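Local coordinates for protein putative protease (Parabacteroides distasonis ATCC 8503, PDB 3KD4) that is of uncertain function but is probably an exported protease, at residues Thr432-Glu445 with Thr456-Val468. Numbering follows the deposited sequence. Where two conformers were deposited one is given.
Sequences TPAEGMKLQTSTQE and TRTITPRGNTIEV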
loop_
_atom_site.group_PDB
_atom_site.type_symbol
_atom_site.label_atom_id
_atom_site.label_comp_id
_atom_site.label_asym_id
_atom_site.label_seq_id
_atom_site.Cartn_x
_atom_site.Cartn_y
_atom_site.Cartn_z
ATOM N N THR A 432 38.475 -13.078 -12.885
ATOM C CA THR A 432 39.889 -13.337 -13.151
ATOM C C THR A 432 40.414 -14.418 -12.194
ATOM O O THR A 432 40.738 -14.141 -11.040
ATOM C CB THR A 432 40.733 -12.073 -13.068
ATOM O OG1 THR A 432 40.221 -11.098 -13.985
ATOM C CG2 THR A 432 42.209 -12.387 -13.444
ATOM N N PRO A 433 40.468 -15.667 -12.664
ATOM C CA PRO A 433 41.051 -16.725 -11.826
ATOM C C PRO A 433 42.587 -16.653 -11.747
ATOM O O PRO A 433 43.232 -16.156 -12.682
ATOM C CB PRO A 433 40.628 -18.010 -12.534
ATOM C CG PRO A 433 40.441 -17.604 -13.980
ATOM C CD PRO A 433 40.070 -16.147 -13.998
ATOM N N ALA A 434 43.147 -17.186 -10.660
ATOM C CA ALA A 434 44.609 -17.340 -10.502
ATOM C C ALA A 434 45.215 -18.174 -11.626
ATOM O O ALA A 434 44.531 -19.006 -12.235
ATOM C CB ALA A 434 44.930 -17.981 -9.167
ATOM N N GLU A 435 46.503 -17.961 -11.879
ATOM C CA GLU A 435 47.231 -18.649 -12.966
ATOM C C GLU A 435 47.129 -20.153 -12.780
ATOM O O GLU A 435 47.270 -20.662 -11.657
ATOM C CB GLU A 435 48.705 -18.211 -13.023
ATOM N N GLY A 436 46.826 -20.864 -13.863
ATOM C CA GLY A 436 46.733 -22.329 -13.801
ATOM C C GLY A 436 45.464 -22.924 -13.189
ATOM O O GLY A 436 45.352 -24.145 -13.071
HETATM N N MSE A 437 44.504 -22.099 -12.780
HETATM C CA MSE A 437 43.226 -22.657 -12.333
HETATM C C MSE A 437 42.453 -23.099 -13.569
HETATM O O MSE A 437 42.502 -22.454 -14.621
HETATM C CB MSE A 437 42.430 -21.646 -11.518
HETATM C CG MSE A 437 42.991 -21.377 -10.145
HETATM SE SE MSE A 437 41.687 -20.327 -9.206
HETATM C CE MSE A 437 42.020 -20.857 -7.377
ATOM N N LYS A 438 41.751 -24.216 -13.449
ATOM C CA LYS A 438 41.040 -24.792 -14.578
ATOM C C LYS A 438 39.538 -24.757 -14.321
ATOM O O LYS A 438 39.075 -25.224 -13.281
ATOM C CB LYS A 438 41.521 -26.227 -14.772
ATOM C CG LYS A 438 40.824 -27.014 -15.879
ATOM C CD LYS A 438 41.500 -28.388 -16.095
ATOM C CE LYS A 438 42.991 -28.272 -16.418
ATOM N NZ LYS A 438 43.654 -29.618 -16.485
ATOM N N LEU A 439 38.792 -24.221 -15.277
ATOM C CA LEU A 439 37.350 -24.060 -15.122
ATOM C C LEU A 439 36.700 -25.412 -15.324
ATOM O O LEU A 439 36.808 -25.992 -16.389
ATOM C CB LEU A 439 36.778 -23.050 -16.119
ATOM C CG LEU A 439 35.262 -22.806 -16.016
ATOM C CD1 LEU A 439 34.862 -22.099 -14.705
ATOM C CD2 LEU A 439 34.821 -22.023 -17.224
ATOM N N GLN A 440 36.016 -25.897 -14.304
ATOM C CA GLN A 440 35.315 -27.194 -14.393
ATOM C C GLN A 440 33.835 -27.044 -14.783
ATOM O O GLN A 440 33.272 -27.897 -15.434
ATOM C CB GLN A 440 35.488 -27.963 -13.091
ATOM C CG GLN A 440 36.922 -28.411 -12.875
ATOM C CD GLN A 440 37.321 -29.583 -13.755
ATOM O OE1 GLN A 440 36.500 -30.121 -14.496
ATOM N NE2 GLN A 440 38.588 -30.003 -13.656
ATOM N N THR A 441 33.221 -25.929 -14.430
ATOM C CA THR A 441 31.872 -25.607 -14.884
ATOM C C THR A 441 31.748 -25.585 -16.399
ATOM O O THR A 441 32.591 -25.006 -17.061
ATOM C CB THR A 441 31.504 -24.227 -14.355
ATOM O OG1 THR A 441 31.621 -24.250 -12.923
ATOM C CG2 THR A 441 30.072 -23.812 -14.794
ATOM N N SER A 442 30.703 -26.194 -16.951
ATOM C CA SER A 442 30.464 -26.144 -18.413
ATOM C C SER A 442 30.330 -24.698 -18.912
ATOM O O SER A 442 29.751 -23.869 -18.237
ATOM C CB SER A 442 29.181 -26.898 -18.767
ATOM O OG SER A 442 28.790 -26.706 -20.124
ATOM N N THR A 443 30.833 -24.408 -20.109
ATOM C CA THR A 443 30.596 -23.094 -20.730
ATOM C C THR A 443 29.339 -23.078 -21.613
ATOM O O THR A 443 29.082 -22.120 -22.330
ATOM C CB THR A 443 31.812 -22.663 -21.535
ATOM O OG1 THR A 443 32.065 -23.649 -22.523
ATOM C CG2 THR A 443 33.034 -22.538 -20.636
ATOM N N GLN A 444 28.536 -24.143 -21.557
ATOM C CA GLN A 444 27.318 -24.199 -22.332
ATOM C C GLN A 444 26.296 -23.203 -21.744
ATOM O O GLN A 444 26.184 -23.053 -20.534
ATOM C CB GLN A 444 26.739 -25.603 -22.305
ATOM C CG GLN A 444 25.487 -25.750 -23.144
ATOM C CD GLN A 444 25.210 -27.181 -23.571
ATOM O OE1 GLN A 444 26.083 -28.075 -23.497
ATOM N NE2 GLN A 444 23.986 -27.417 -24.035
ATOM N N GLU A 445 25.571 -22.520 -22.614
ATOM C CA GLU A 445 24.601 -21.547 -22.167
ATOM C C GLU A 445 23.445 -22.242 -21.466
ATOM O O GLU A 445 22.984 -23.265 -21.929
ATOM C CB GLU A 445 24.058 -20.725 -23.333
ATOM C CG GLU A 445 23.165 -19.583 -22.830
ATOM C CD GLU A 445 22.508 -18.765 -23.928
ATOM O OE1 GLU A 445 22.749 -19.041 -25.119
ATOM O OE2 GLU A 445 21.745 -17.832 -23.570
ATOM N N THR A 456 18.671 -16.420 -18.555
ATOM C CA THR A 456 19.793 -17.014 -19.230
ATOM C C THR A 456 21.071 -16.807 -18.458
ATOM O O THR A 456 21.212 -15.841 -17.689
ATOM C CB THR A 456 20.015 -16.421 -20.645
ATOM O OG1 THR A 456 20.471 -15.080 -20.498
ATOM C CG2 THR A 456 18.735 -16.505 -21.539
ATOM N N ARG A 457 22.028 -17.691 -18.732
ATOM C CA ARG A 457 23.384 -17.552 -18.241
ATOM C C ARG A 457 24.336 -17.962 -19.362
ATOM O O ARG A 457 24.193 -19.046 -19.950
ATOM C CB ARG A 457 23.612 -18.445 -17.029
ATOM C CG ARG A 457 24.959 -18.257 -16.409
ATOM C CD ARG A 457 25.176 -19.238 -15.288
ATOM N NE ARG A 457 25.594 -20.545 -15.771
ATOM C CZ ARG A 457 25.913 -21.571 -14.986
ATOM N NH1 ARG A 457 25.834 -21.459 -13.665
ATOM N NH2 ARG A 457 26.338 -22.715 -15.521
ATOM N N THR A 458 25.284 -17.088 -19.676
ATOM C CA THR A 458 26.315 -17.448 -20.635
ATOM C C THR A 458 27.643 -17.323 -19.920
ATOM O O THR A 458 27.816 -16.454 -19.068
ATOM C CB THR A 458 26.324 -16.522 -21.847
ATOM O OG1 THR A 458 26.587 -15.203 -21.386
ATOM C CG2 THR A 458 25.010 -16.532 -22.556
ATOM N N ILE A 459 28.585 -18.199 -20.262
ATOM C CA ILE A 459 29.902 -18.205 -19.627
ATOM C C ILE A 459 30.897 -18.244 -20.786
ATOM O O ILE A 459 30.861 -19.179 -21.616
ATOM C CB ILE A 459 30.106 -19.416 -18.726
ATOM C CG1 ILE A 459 29.095 -19.417 -17.562
ATOM C CG2 ILE A 459 31.548 -19.443 -18.229
ATOM C CD1 ILE A 459 29.155 -20.709 -16.677
ATOM N N THR A 460 31.740 -17.217 -20.862
ATOM C CA THR A 460 32.633 -17.059 -21.997
ATOM C C THR A 460 34.049 -16.696 -21.549
ATOM O O THR A 460 34.310 -15.586 -21.085
ATOM C CB THR A 460 32.125 -15.993 -22.953
ATOM O OG1 THR A 460 32.115 -14.736 -22.281
ATOM C CG2 THR A 460 30.717 -16.322 -23.431
ATOM N N PRO A 461 34.968 -17.665 -21.666
ATOM C CA PRO A 461 36.366 -17.348 -21.362
ATOM C C PRO A 461 36.877 -16.288 -22.333
ATOM O O PRO A 461 36.560 -16.354 -23.518
ATOM C CB PRO A 461 37.089 -18.680 -21.586
ATOM C CG PRO A 461 36.056 -19.696 -21.303
ATOM C CD PRO A 461 34.769 -19.108 -21.858
ATOM N N ARG A 462 37.609 -15.305 -21.811
ATOM C CA ARG A 462 38.204 -14.237 -22.624
ATOM C C ARG A 462 39.597 -13.889 -22.106
ATOM O O ARG A 462 39.726 -13.111 -21.153
ATOM C CB ARG A 462 37.362 -12.973 -22.565
ATOM C CG ARG A 462 35.974 -13.123 -23.096
ATOM C CD ARG A 462 35.326 -11.777 -23.228
ATOM N NE ARG A 462 33.928 -11.919 -23.605
ATOM C CZ ARG A 462 33.497 -12.261 -24.820
ATOM N NH1 ARG A 462 34.349 -12.516 -25.816
ATOM N NH2 ARG A 462 32.188 -12.359 -25.040
ATOM N N GLY A 463 40.632 -14.426 -22.749
ATOM C CA GLY A 463 41.998 -14.246 -22.277
ATOM C C GLY A 463 42.139 -15.000 -20.974
ATOM O O GLY A 463 41.741 -16.147 -20.881
ATOM N N ASN A 464 42.691 -14.351 -19.962
ATOM C CA ASN A 464 42.694 -14.920 -18.624
ATOM C C ASN A 464 41.571 -14.355 -17.746
ATOM O O ASN A 464 41.729 -14.249 -16.526
ATOM C CB ASN A 464 44.042 -14.676 -17.969
ATOM C CG ASN A 464 44.421 -13.242 -17.971
ATOM O OD1 ASN A 464 43.564 -12.354 -18.027
ATOM N ND2 ASN A 464 45.725 -12.985 -17.953
ATOM N N THR A 465 40.465 -13.942 -18.369
ATOM C CA THR A 465 39.233 -13.676 -17.629
ATOM C C THR A 465 38.133 -14.593 -18.146
ATOM O O THR A 465 38.209 -15.157 -19.250
ATOM C CB THR A 465 38.724 -12.227 -17.777
ATOM O OG1 THR A 465 38.303 -12.021 -19.132
ATOM C CG2 THR A 465 39.799 -11.200 -17.396
ATOM N N ILE A 466 37.093 -14.725 -17.341
ATOM C CA ILE A 466 35.871 -15.378 -17.779
ATOM C C ILE A 466 34.734 -14.394 -17.536
ATOM O O ILE A 466 34.608 -13.832 -16.439
ATOM C CB ILE A 466 35.595 -16.650 -16.991
ATOM C CG1 ILE A 466 36.752 -17.637 -17.172
ATOM C CG2 ILE A 466 34.227 -17.259 -17.396
ATOM C CD1 ILE A 466 36.852 -18.624 -15.990
ATOM N N GLU A 467 33.935 -14.183 -18.578
ATOM C CA GLU A 467 32.786 -13.328 -18.492
ATOM C C GLU A 467 31.531 -14.144 -18.299
ATOM O O GLU A 467 31.200 -14.982 -19.136
ATOM C CB GLU A 467 32.643 -12.525 -19.769
ATOM C CG GLU A 467 31.453 -11.588 -19.727
ATOM C CD GLU A 467 31.061 -11.089 -21.096
ATOM O OE1 GLU A 467 30.864 -11.944 -22.017
ATOM O OE2 GLU A 467 30.913 -9.854 -21.233
ATOM N N VAL A 468 30.796 -13.856 -17.233
ATOM C CA VAL A 468 29.534 -14.527 -17.009
ATOM C C VAL A 468 28.420 -13.510 -17.134
ATOM O O VAL A 468 28.421 -12.538 -16.388
ATOM C CB VAL A 468 29.501 -15.171 -15.611
ATOM C CG1 VAL A 468 28.157 -15.908 -15.398
ATOM C CG2 VAL A 468 30.678 -16.113 -15.435
HETATM O O HOH W 1 26.917 -23.903 -18.132
HETATM O O HOH W 2 27.549 -19.809 -22.370
HETATM O O HOH W 3 25.806 -20.912 -18.673
#
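Thr-432, at the end of strand 423-433, lies beside Thr-465 of the neighbouring strand with their CA atoms 4.5 Å apart, and after a type II turn from Ala-434 to Met-437 the chain runs over the hairpin of strands 453-462 and 465-474 until Glu-445 nears Thr-458. At the start, OG1 of Thr-432 touches CG2 of Thr-465 at 3.4 Å. Thr-432 CG2 and Pro-433 CD each lie 3.6 Å from Asn-464 O, which is buried here without a polar partner in the model. Leu-439 has CG anti to the backbone N (chi1 -179°), which sends CD2 toward Ile-466 CD1, at 4.1 Å, and Ile-459 CG2. Phe-504 of strand 501-505 touches both Leu-439 and Ile-466. Further on, CG2 of Thr-441 meets CD1 of Ile-459 at 3.7 Å, the two side chains crossing at about a right angle. Glu-445 lies alongside Thr-458, and its CG is 3.1 Å from Arg-457 O. Waters link the two segments here. Water 2 accepts from Ile-459 N and donates to Thr-443 O. Waters 1 and 3 lie in plane at the Arg-457 guanidinium edge, accepting from NH2 and NE; water 1 also meets Ser-442 O and Gln-444 O, water 3 Gln-444 O and Arg-457 O. Arg-457 NH1 is hydrogen-bonded to Asn-499 O. The Leu-439 cluster is thus apolar, while 441-445 passes over strand 453-462 as a loop joined largely through water.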